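Local coordinates for ULam111 (Flavobacterium sp., PDB 5WUT), which probably hydrolyses the glycosidic bonds of laminarin, a beta-1,3-glucan, as a family 16 glycoside hydrolase with a beta-jelly roll fold, at residues Thr73-Lys78 and Pro199-Ile204; Gly117-Leu122 and Thr134-Thr139; Asn24-Asp29 and Ser69-Thr74; Tyr84-Ala89 and Phe160-Ile165. One frame throughout, in Å; residues are numbered along the deposited sequence.

From the N terminus, residues 24-29 wait some forty residues for 69-74, and interaction 3 closes the first loop. Interaction 1 follows in series and shares Thr-73 and Thr-74 with it, so strand 66-80 is flanked by the short strand 24-25 and by strand 200-208. The loop of interaction 1 is the widest. Nested inside it is interaction 4, which opens at 84-89 and closes at 160-165, and inside that lies interaction 2, the hairpin of 117-122 and 134-139. Interaction 1 touches the other three: its Phe-202, for one, packs on Ile-85 of interaction 4. Interaction 2 also meets interaction 4, Leu-122 on Tyr-163, tying the layers of the jelly roll together.

Interaction 1 of 4, residues Thr73-Lys78 and Pro199-Ile204; sequences TTQGKK and PFYFII
An antiparallel strand pairing of the jelly roll is interrupted by a short loop where Thr-74 meets Phe-202. Just before it, Thr-73 and Ile-203 form a non-hydrogen-bonded pair, with CG2 of Thr-73 packed 3.8 Å from CG1 of Ile-203. Thr-74 N then donates to Phe-202 O at 2.9 Å. The return bond uses a side chain: Phe-202 N points almost straight (171°) at Thr-74 OG1, 3.0 Å away. That hydroxyl lies between its own backbone N and carbonyl carbon (chi1 65°), and it donates in turn to Lys-78 O at 2.7 Å, in the plane of that carbonyl. One buried oxygen therefore accepts from the strand and closes the loop, whose base is also held by Thr-74 O accepting from Lys-77 N and Lys-78 N. Beside this, Gln-75 lies along Tyr-201. Its CB sits over the ring centre, 3.5 Å from the centroid, in a CH-pi contact, and the extended chain carries the amide on toward the CZ-OH end, its plane 9° from that of the ring. Thr-73 OG1 accepts from Gln-75 N at 3.2 Å, an ST turn, and also from Asn-24 ND2. Phe-202 is packed among Met-103, Ile-231 and Val-233 in the core. With the Thr-74 hydroxyl replacing a strand carbonyl, this is a bulge-like interruption of a jelly-roll strand, after which pairing resumes at Phe-80 with Phe-200.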
# COMPACT_ATOMS: atom_id res chain seq x y z
N THR A 73 -4.04 -23.69 14.28
CA THR A 73 -3.01 -23.91 13.27
C THR A 73 -3.42 -24.97 12.29
O THR A 73 -4.33 -25.76 12.56
CB THR A 73 -1.67 -24.37 13.87
OG1 THR A 73 -1.73 -25.79 14.14
CG2 THR A 73 -1.37 -23.63 15.15
N THR A 74 -2.72 -25.04 11.16
CA THR A 74 -2.94 -26.15 10.22
C THR A 74 -1.79 -27.15 10.24
O THR A 74 -1.62 -27.93 9.32
CB THR A 74 -3.15 -25.66 8.78
OG1 THR A 74 -1.95 -25.04 8.29
CG2 THR A 74 -4.31 -24.69 8.70
N GLN A 75 -1.00 -27.14 11.32
CA GLN A 75 0.17 -28.01 11.42
C GLN A 75 -0.16 -29.48 11.14
O GLN A 75 -1.06 -30.03 11.76
CB GLN A 75 0.82 -27.90 12.80
CG GLN A 75 2.13 -28.66 12.91
CD GLN A 75 2.79 -28.51 14.27
OE1 GLN A 75 2.18 -28.01 15.21
NE2 GLN A 75 4.04 -28.93 14.37
N GLY A 76 0.58 -30.09 10.22
CA GLY A 76 0.40 -31.49 9.89
C GLY A 76 -0.88 -31.82 9.14
O GLY A 76 -1.16 -32.99 8.89
N LYS A 77 -1.63 -30.79 8.75
CA LYS A 77 -2.93 -30.96 8.09
C LYS A 77 -3.06 -30.23 6.76
O LYS A 77 -3.56 -30.79 5.79
CB LYS A 77 -4.04 -30.51 9.03
CG LYS A 77 -4.18 -31.44 10.23
CD LYS A 77 -5.20 -30.94 11.22
CE LYS A 77 -5.46 -32.04 12.25
NZ LYS A 77 -6.44 -31.57 13.26
N LYS A 78 -2.66 -28.96 6.74
CA LYS A 78 -2.61 -28.21 5.49
C LYS A 78 -1.30 -27.43 5.46
O LYS A 78 -1.15 -26.43 6.17
CB LYS A 78 -3.81 -27.27 5.35
CG LYS A 78 -5.10 -27.98 4.90
CD LYS A 78 -5.00 -28.41 3.44
CE LYS A 78 -6.22 -29.21 2.99
NZ LYS A 78 -6.23 -30.59 3.54
N PRO A 199 7.81 -26.91 3.35
CA PRO A 199 6.42 -26.54 3.62
C PRO A 199 6.29 -25.77 4.93
O PRO A 199 7.10 -25.96 5.85
CB PRO A 199 5.69 -27.89 3.71
CG PRO A 199 6.63 -28.89 3.04
CD PRO A 199 8.00 -28.37 3.35
N PHE A 200 5.29 -24.89 4.98
CA PHE A 200 4.95 -24.14 6.19
C PHE A 200 3.48 -24.36 6.52
O PHE A 200 2.71 -24.70 5.63
CB PHE A 200 5.23 -22.64 5.99
CG PHE A 200 6.65 -22.23 6.32
CD1 PHE A 200 7.73 -22.75 5.60
CD2 PHE A 200 6.90 -21.30 7.32
CE1 PHE A 200 9.03 -22.39 5.94
CE2 PHE A 200 8.19 -20.93 7.64
CZ PHE A 200 9.25 -21.48 6.95
N TYR A 201 3.10 -24.19 7.78
CA TYR A 201 1.68 -24.24 8.14
C TYR A 201 1.19 -22.90 8.67
O TYR A 201 1.98 -22.02 9.00
CB TYR A 201 1.42 -25.35 9.17
CG TYR A 201 2.12 -25.21 10.50
CD1 TYR A 201 1.53 -24.51 11.55
CD2 TYR A 201 3.34 -25.83 10.73
CE1 TYR A 201 2.14 -24.42 12.80
CE2 TYR A 201 3.97 -25.74 11.98
CZ TYR A 201 3.36 -25.03 13.00
OH TYR A 201 3.94 -24.93 14.25
N PHE A 202 -0.13 -22.74 8.72
CA PHE A 202 -0.78 -21.49 9.11
C PHE A 202 -1.08 -21.43 10.58
O PHE A 202 -1.34 -22.45 11.19
CB PHE A 202 -2.10 -21.30 8.35
CG PHE A 202 -1.93 -21.19 6.88
CD1 PHE A 202 -1.33 -20.06 6.34
CD2 PHE A 202 -2.37 -22.19 6.03
CE1 PHE A 202 -1.17 -19.94 4.96
CE2 PHE A 202 -2.21 -22.08 4.65
CZ PHE A 202 -1.61 -20.95 4.12
N ILE A 203 -1.04 -20.22 11.14
CA ILE A 203 -1.54 -19.96 12.49
C ILE A 203 -2.42 -18.72 12.44
O ILE A 203 -2.06 -17.73 11.80
CB ILE A 203 -0.40 -19.73 13.51
CG1 ILE A 203 0.63 -20.87 13.48
CG2 ILE A 203 -0.98 -19.54 14.92
CD1 ILE A 203 1.80 -20.61 12.50
N ILE A 204 -3.59 -18.79 13.08
CA ILE A 204 -4.42 -17.61 13.35
C ILE A 204 -4.58 -17.50 14.85
O ILE A 204 -4.94 -18.47 15.51
CB ILE A 204 -5.80 -17.70 12.68
CG1 ILE A 204 -5.66 -17.81 11.17
CG2 ILE A 204 -6.65 -16.48 13.02
CD1 ILE A 204 -7.00 -18.07 10.45

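Interaction 2 of 4, residues Gly117-Leu122 and Thr134-Thr139; sequences GEIDIL and TSLHTT
Glu-118 and Asp-120 make antiparallel hydrogen-bonded pairs with His-137 and Ser-135 (Glu-118 N to His-137 O weakly), the short strands running 4.8 Å apart at 172°. On their shared face, Glu-118 and His-137 lie side by side, with CD of Glu-118 3.6 Å from CD2 of His-137 and the carboxylate turned 28° from the ring. Trp-113 NE1 donates to Glu-118 OE1, while Glu-118 OE2 comes within 2.5 Å of Asp-120 OD1. Asp-120 crosses at about a right angle, OD2 in the imidazole plane 3.1 Å from NE2 of His-137, whose ND1 bond to Gly-143 N helps fix the ring. A water donates to the same OD2 at 2.9 Å and bonds Ser-135 OG, itself bonded to Thr-148 OG1. An alanine at Glu-118 would probably leave Trp-113 NE1 without its acceptor and open a gap beside the His-137 ring. Glu-118 and Asp-120 begin a Glu-X-Asp-X-X-Glu pattern, the catalytic signature of family 16, consistent with a place in the active-site cleft. On the other face, Ile-119 CG2 packs 4.1 Å from Leu-136 CD1. Strand 97-105 flanks 117-122 on its other side, Ile-121 and Leu-122 pairing with its Phe-101 in a classic beta bulge; Phe-174 of strand 172-176 packs on Ile-119 and Leu-136.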
# COMPACT_ATOMS: atom_id res chain seq x y z
N GLY A 117 11.98 -21.29 11.04
CA GLY A 117 11.49 -20.15 10.30
C GLY A 117 10.05 -19.76 10.61
O GLY A 117 9.20 -20.60 10.98
N GLU A 118 9.76 -18.47 10.44
CA GLU A 118 8.44 -17.91 10.71
C GLU A 118 8.16 -16.80 9.71
O GLU A 118 9.06 -16.03 9.39
CB GLU A 118 8.38 -17.37 12.15
CG GLU A 118 7.09 -16.62 12.50
CD GLU A 118 7.06 -16.10 13.93
OE1 GLU A 118 7.80 -16.63 14.79
OE2 GLU A 118 6.30 -15.16 14.21
N ILE A 119 6.92 -16.74 9.22
CA ILE A 119 6.48 -15.68 8.32
C ILE A 119 5.29 -14.95 8.95
O ILE A 119 4.25 -15.56 9.18
CB ILE A 119 6.04 -16.21 6.92
CG1 ILE A 119 7.07 -17.20 6.37
CG2 ILE A 119 5.76 -15.02 5.95
CD1 ILE A 119 6.62 -17.89 5.10
N ASP A 120 5.46 -13.66 9.23
CA ASP A 120 4.41 -12.87 9.87
C ASP A 120 3.70 -12.02 8.83
O ASP A 120 4.26 -11.03 8.33
CB ASP A 120 4.98 -11.97 10.96
CG ASP A 120 5.60 -12.75 12.09
OD1 ASP A 120 5.17 -13.89 12.33
OD2 ASP A 120 6.49 -12.20 12.76
N ILE A 121 2.46 -12.39 8.53
CA ILE A 121 1.75 -11.82 7.38
C ILE A 121 0.76 -10.72 7.78
O ILE A 121 0.78 -9.62 7.22
CB ILE A 121 1.02 -12.94 6.61
CG1 ILE A 121 2.01 -14.04 6.22
CG2 ILE A 121 0.30 -12.35 5.39
CD1 ILE A 121 1.34 -15.29 5.59
N LEU A 122 -0.13 -11.03 8.73
CA LEU A 122 -0.98 -10.03 9.36
C LEU A 122 -0.46 -9.87 10.78
O LEU A 122 -0.47 -10.82 11.54
CB LEU A 122 -2.46 -10.46 9.36
CG LEU A 122 -3.55 -9.54 9.96
CD1 LEU A 122 -4.89 -10.09 9.54
CD2 LEU A 122 -3.52 -9.36 11.49
N THR A 134 5.13 -6.56 9.01
CA THR A 134 5.39 -7.76 8.20
C THR A 134 6.82 -8.16 8.48
O THR A 134 7.72 -7.32 8.39
CB THR A 134 5.19 -7.50 6.70
OG1 THR A 134 5.98 -6.38 6.30
CG2 THR A 134 3.73 -7.21 6.41
N SER A 135 7.04 -9.42 8.85
CA SER A 135 8.32 -9.85 9.41
C SER A 135 8.67 -11.29 9.10
O SER A 135 7.81 -12.11 8.76
CB SER A 135 8.33 -9.70 10.93
OG SER A 135 7.70 -8.51 11.37
N LEU A 136 9.96 -11.58 9.29
CA LEU A 136 10.51 -12.94 9.26
C LEU A 136 11.26 -13.19 10.55
O LEU A 136 11.89 -12.29 11.08
CB LEU A 136 11.47 -13.15 8.09
CG LEU A 136 10.94 -13.13 6.65
CD1 LEU A 136 9.66 -13.94 6.45
CD2 LEU A 136 10.76 -11.71 6.21
N HIS A 137 11.19 -14.42 11.06
CA HIS A 137 12.04 -14.86 12.17
C HIS A 137 12.78 -16.10 11.73
O HIS A 137 12.18 -17.03 11.17
CB HIS A 137 11.22 -15.15 13.42
CG HIS A 137 10.49 -13.97 13.94
ND1 HIS A 137 10.95 -13.20 14.98
CD2 HIS A 137 9.33 -13.39 13.52
CE1 HIS A 137 10.10 -12.21 15.20
NE2 HIS A 137 9.11 -12.31 14.33
N THR A 138 14.09 -16.09 11.94
CA THR A 138 14.98 -17.17 11.53
C THR A 138 16.11 -17.29 12.55
O THR A 138 16.22 -16.44 13.44
CB THR A 138 15.61 -16.89 10.16
OG1 THR A 138 16.44 -15.73 10.27
CG2 THR A 138 14.56 -16.61 9.10
N THR A 139 16.98 -18.28 12.39
CA THR A 139 18.16 -18.32 13.26
C THR A 139 19.00 -17.04 13.11
O THR A 139 19.49 -16.49 14.11
CB THR A 139 19.02 -19.55 12.95
OG1 THR A 139 18.38 -20.70 13.50
CG2 THR A 139 20.41 -19.42 13.58
O HOH W 1 6.05 -9.33 13.28

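Interaction 3 of 4, residues Asn24-Asp29 and Ser69-Thr74; sequences NFELGD and STRITT
Glu-26 reaches over the neighbouring strand and touches both Arg-71 and Thr-73. Its CB starts beside the arginine chain, 4.1 Å from CG of Arg-71. From there CG, anti to the carbonyl carbon (chi1 -68°), passes near the Thr-73 methyl, and the extended chain delivers the carboxylate between the two partners. OE1 lies 3.5 Å from Thr-73 CG2 and accepts a hydrogen bond from a water that itself accepts from Thr-73 OG1. OE2 makes a salt bridge with Arg-71 NE at 2.8 Å. The arginine meets it on the anti side of the carboxylate, with the two flat groups only 16° apart, although the N-H bends to 134°. The pairing beneath these side chains is a short antiparallel edge of the jelly roll, in which strand 24-25 lies along strand 66-80. Asn-24 N donates to Thr-73 O at 2.7 Å and Thr-73 N returns the bond to Asn-24 O; Glu-26 N continues the ladder to Arg-71 O. Asn-24 adds a side-chain bond of its own, ND2 to Thr-73 OG1 at 3.1 Å, with the hydroxyl close to the amide plane. The same ND2 donates to Gln-75 O, and at the other end of that amide OD1 takes a bond from Lys-77 NZ. On the reverse face Phe-25 and Ile-72 point the same way, CD1 of the ring 3.6 Å from CG2 of Ile-72, and the ring of His-49, on strand 49-52, meets that of Phe-25.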
# COMPACT_ATOMS: atom_id res chain seq x y z
N ASN A 24 -5.96 -27.40 13.89
CA ASN A 24 -5.73 -27.80 15.28
C ASN A 24 -6.05 -26.64 16.18
O ASN A 24 -5.93 -25.47 15.77
CB ASN A 24 -4.27 -28.17 15.52
CG ASN A 24 -3.74 -29.12 14.50
OD1 ASN A 24 -4.13 -30.28 14.47
ND2 ASN A 24 -2.84 -28.64 13.66
N PHE A 25 -6.44 -26.93 17.42
CA PHE A 25 -6.41 -25.91 18.46
C PHE A 25 -5.11 -25.98 19.24
O PHE A 25 -4.64 -27.07 19.59
CB PHE A 25 -7.58 -26.06 19.44
CG PHE A 25 -8.91 -25.80 18.84
CD1 PHE A 25 -9.44 -24.52 18.79
CD2 PHE A 25 -9.66 -26.85 18.32
CE1 PHE A 25 -10.67 -24.28 18.24
CE2 PHE A 25 -10.91 -26.61 17.77
CZ PHE A 25 -11.41 -25.33 17.72
N GLU A 26 -4.53 -24.83 19.53
CA GLU A 26 -3.50 -24.78 20.56
C GLU A 26 -4.18 -24.16 21.78
O GLU A 26 -4.92 -23.18 21.66
CB GLU A 26 -2.27 -24.01 20.07
CG GLU A 26 -1.55 -24.80 18.95
CD GLU A 26 -0.18 -24.27 18.56
OE1 GLU A 26 0.54 -24.98 17.82
OE2 GLU A 26 0.18 -23.15 18.96
N LEU A 27 -4.02 -24.80 22.94
CA LEU A 27 -4.87 -24.47 24.09
C LEU A 27 -4.09 -24.24 25.36
O LEU A 27 -3.05 -24.86 25.58
CB LEU A 27 -5.89 -25.60 24.33
CG LEU A 27 -6.80 -25.92 23.15
CD1 LEU A 27 -7.48 -27.28 23.37
CD2 LEU A 27 -7.83 -24.86 22.97
N GLY A 28 -4.64 -23.38 26.21
CA GLY A 28 -4.12 -23.17 27.56
C GLY A 28 -3.13 -22.03 27.69
O GLY A 28 -3.20 -21.03 26.96
N ASP A 29 -2.20 -22.19 28.63
CA ASP A 29 -1.27 -21.13 28.98
C ASP A 29 0.09 -21.20 28.29
O ASP A 29 0.93 -20.29 28.45
CB ASP A 29 -1.08 -21.12 30.51
CG ASP A 29 -0.55 -22.45 31.06
OD1 ASP A 29 -0.10 -23.32 30.28
OD2 ASP A 29 -0.58 -22.63 32.30
N SER A 69 -8.95 -16.43 24.59
CA SER A 69 -8.95 -16.15 23.16
C SER A 69 -8.78 -17.47 22.42
O SER A 69 -8.94 -18.54 23.02
CB SER A 69 -7.84 -15.15 22.81
OG SER A 69 -8.02 -14.64 21.48
N THR A 70 -8.46 -17.39 21.13
CA THR A 70 -8.32 -18.56 20.25
C THR A 70 -6.99 -18.54 19.53
O THR A 70 -6.51 -17.47 19.11
CB THR A 70 -9.44 -18.60 19.18
OG1 THR A 70 -10.72 -18.43 19.81
CG2 THR A 70 -9.42 -19.92 18.37
N ARG A 71 -6.39 -19.72 19.39
CA ARG A 71 -5.20 -19.92 18.58
C ARG A 71 -5.33 -21.25 17.84
O ARG A 71 -5.43 -22.31 18.46
CB ARG A 71 -3.95 -19.92 19.46
CG ARG A 71 -2.64 -20.21 18.71
CD ARG A 71 -1.45 -19.88 19.61
NE ARG A 71 -0.21 -20.41 19.07
CZ ARG A 71 0.98 -19.82 19.23
NH1 ARG A 71 1.07 -18.69 19.91
NH2 ARG A 71 2.07 -20.37 18.72
N ILE A 72 -5.34 -21.19 16.51
CA ILE A 72 -5.52 -22.39 15.70
C ILE A 72 -4.41 -22.47 14.66
O ILE A 72 -3.89 -21.44 14.23
CB ILE A 72 -6.90 -22.41 15.02
CG1 ILE A 72 -7.17 -21.12 14.23
CG2 ILE A 72 -8.00 -22.59 16.06
CD1 ILE A 72 -8.40 -21.24 13.32
N THR A 73 -4.04 -23.69 14.28
CA THR A 73 -3.01 -23.91 13.27
C THR A 73 -3.42 -24.97 12.29
O THR A 73 -4.33 -25.76 12.56
CB THR A 73 -1.67 -24.37 13.87
OG1 THR A 73 -1.73 -25.79 14.14
CG2 THR A 73 -1.37 -23.63 15.15
N THR A 74 -2.72 -25.04 11.16
CA THR A 74 -2.94 -26.15 10.22
C THR A 74 -1.79 -27.15 10.24
O THR A 74 -1.62 -27.93 9.32
CB THR A 74 -3.15 -25.66 8.78
OG1 THR A 74 -1.95 -25.04 8.29
CG2 THR A 74 -4.31 -24.69 8.70
O HOH W 2 -7.49 -22.00 20.78
O HOH W 3 -0.20 -26.89 16.07

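Interaction 4 of 4, residues Tyr84-Ala89 and Phe160-Ile165; sequences YIEARA and FHLYAI
Arg-88 and Leu-162 are a non-hydrogen-bonded pair with side chains on one face, on two antiparallel jelly-roll strands, 83-90 and 161-167, whose short segments run at 159°. The backbone ladder is complete: Ile-85 with Ile-165, Ala-87 with Tyr-163 and Ala-89 with His-161 each exchange two N-H...O bonds, the shortest being Ala-87 N to Tyr-163 O at 2.8 Å. Apolar contacts lie on both faces: Leu-162 CD2 rests 3.7 Å from CB of Arg-88, while on the side of Ala-87 and Tyr-163, Ile-85 CB meets CG1 of Ile-165 at 3.9 Å. Tyr-84 leans over the end of the pair, OH 3.5 Å from CB of Ala-164, the Ile-165 carbonyl oxygen above one ring face toward the rim. Arg-88 makes the charged contact, CG anti to the backbone N (chi1 179°) and the chain extended to NE. Its guanidinium and the Phe-160 ring are nearly parallel (14°): CB of Phe-160 lies 3.5 Å from CZ, and NH1 3.8 Å above one ring face, toward the rim. NH1 also forms a salt bridge with Asp-229 on the next strand. An alanine in place of Arg-88 would probably leave Asp-229 without its mate and lose the packing against Phe-160 CB and the near part of its ring. Ala-89 O accepts a hydrogen bond at 2.8 Å from a water lying in the Tyr-163 ring plane, 2.7 Å from that tyrosine's OH.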
# COMPACT_ATOMS: atom_id res chain seq x y z
N TYR A 84 1.31 -17.73 -3.70
CA TYR A 84 0.72 -16.46 -3.33
C TYR A 84 -0.35 -16.80 -2.31
O TYR A 84 -1.31 -17.50 -2.62
CB TYR A 84 0.13 -15.71 -4.53
CG TYR A 84 -0.19 -14.26 -4.19
CD1 TYR A 84 -1.43 -13.90 -3.66
CD2 TYR A 84 0.75 -13.25 -4.40
CE1 TYR A 84 -1.71 -12.57 -3.33
CE2 TYR A 84 0.48 -11.92 -4.10
CZ TYR A 84 -0.75 -11.59 -3.56
OH TYR A 84 -1.00 -10.27 -3.24
N ILE A 85 -0.17 -16.30 -1.09
CA ILE A 85 -1.03 -16.68 0.02
C ILE A 85 -1.71 -15.41 0.53
O ILE A 85 -1.04 -14.44 0.84
CB ILE A 85 -0.23 -17.38 1.12
CG1 ILE A 85 0.28 -18.74 0.63
CG2 ILE A 85 -1.06 -17.52 2.39
CD1 ILE A 85 1.36 -19.34 1.48
N GLU A 86 -3.04 -15.41 0.58
CA GLU A 86 -3.80 -14.19 0.89
C GLU A 86 -4.89 -14.43 1.92
O GLU A 86 -5.64 -15.41 1.82
CB GLU A 86 -4.43 -13.64 -0.40
CG GLU A 86 -5.29 -12.38 -0.24
CD GLU A 86 -5.96 -12.00 -1.57
OE1 GLU A 86 -5.30 -11.39 -2.43
OE2 GLU A 86 -7.14 -12.36 -1.76
N ALA A 87 -4.98 -13.53 2.91
CA ALA A 87 -6.06 -13.56 3.88
C ALA A 87 -6.84 -12.26 3.83
O ALA A 87 -6.28 -11.21 3.56
CB ALA A 87 -5.53 -13.80 5.30
N ARG A 88 -8.14 -12.35 4.06
CA ARG A 88 -8.98 -11.17 4.15
C ARG A 88 -9.50 -11.11 5.57
O ARG A 88 -10.09 -12.09 6.06
CB ARG A 88 -10.12 -11.24 3.13
CG ARG A 88 -11.05 -10.05 3.18
CD ARG A 88 -12.04 -10.06 2.03
NE ARG A 88 -12.81 -8.82 2.02
CZ ARG A 88 -14.03 -8.68 2.54
NH1 ARG A 88 -14.63 -9.70 3.12
NH2 ARG A 88 -14.64 -7.51 2.49
N ALA A 89 -9.26 -10.01 6.27
CA ALA A 89 -9.59 -9.97 7.69
C ALA A 89 -9.93 -8.58 8.19
O ALA A 89 -9.56 -7.57 7.58
CB ALA A 89 -8.44 -10.55 8.51
N PHE A 160 -12.69 -4.68 6.18
CA PHE A 160 -11.77 -5.78 5.86
C PHE A 160 -10.62 -5.31 4.96
O PHE A 160 -10.81 -4.45 4.10
CB PHE A 160 -12.52 -6.94 5.19
CG PHE A 160 -13.34 -7.76 6.15
CD1 PHE A 160 -14.56 -7.29 6.61
CD2 PHE A 160 -12.87 -8.99 6.60
CE1 PHE A 160 -15.32 -8.03 7.52
CE2 PHE A 160 -13.62 -9.74 7.51
CZ PHE A 160 -14.85 -9.26 7.97
N HIS A 161 -9.43 -5.86 5.19
CA HIS A 161 -8.28 -5.62 4.34
C HIS A 161 -7.64 -6.93 3.94
O HIS A 161 -7.91 -7.98 4.54
CB HIS A 161 -7.25 -4.73 5.04
CG HIS A 161 -7.77 -3.36 5.33
ND1 HIS A 161 -7.47 -2.27 4.55
CD2 HIS A 161 -8.59 -2.91 6.31
CE1 HIS A 161 -8.08 -1.20 5.04
NE2 HIS A 161 -8.77 -1.57 6.11
N LEU A 162 -6.78 -6.87 2.93
CA LEU A 162 -6.08 -8.04 2.41
C LEU A 162 -4.63 -8.04 2.88
O LEU A 162 -3.94 -7.01 2.83
CB LEU A 162 -6.13 -8.07 0.88
CG LEU A 162 -7.50 -8.01 0.23
CD1 LEU A 162 -7.31 -8.04 -1.28
CD2 LEU A 162 -8.39 -9.15 0.68
N TYR A 163 -4.19 -9.20 3.34
CA TYR A 163 -2.82 -9.41 3.81
C TYR A 163 -2.26 -10.59 3.06
O TYR A 163 -2.87 -11.65 3.10
CB TYR A 163 -2.80 -9.65 5.32
CG TYR A 163 -3.46 -8.57 6.14
CD1 TYR A 163 -4.84 -8.53 6.33
CD2 TYR A 163 -2.69 -7.58 6.76
CE1 TYR A 163 -5.43 -7.53 7.09
CE2 TYR A 163 -3.28 -6.60 7.53
CZ TYR A 163 -4.65 -6.57 7.69
OH TYR A 163 -5.23 -5.56 8.47
N ALA A 164 -1.14 -10.42 2.36
CA ALA A 164 -0.67 -11.50 1.51
C ALA A 164 0.85 -11.58 1.41
O ALA A 164 1.55 -10.62 1.73
CB ALA A 164 -1.26 -11.36 0.11
N ILE A 165 1.34 -12.74 0.98
CA ILE A 165 2.74 -12.90 0.60
C ILE A 165 2.83 -13.54 -0.77
O ILE A 165 1.96 -14.32 -1.16
CB ILE A 165 3.54 -13.75 1.60
CG1 ILE A 165 2.89 -15.12 1.83
CG2 ILE A 165 3.69 -13.02 2.92
CD1 ILE A 165 3.75 -16.08 2.65
O HOH W 4 -10.76 -6.34 1.42
O HOH W 5 -7.90 -5.55 8.49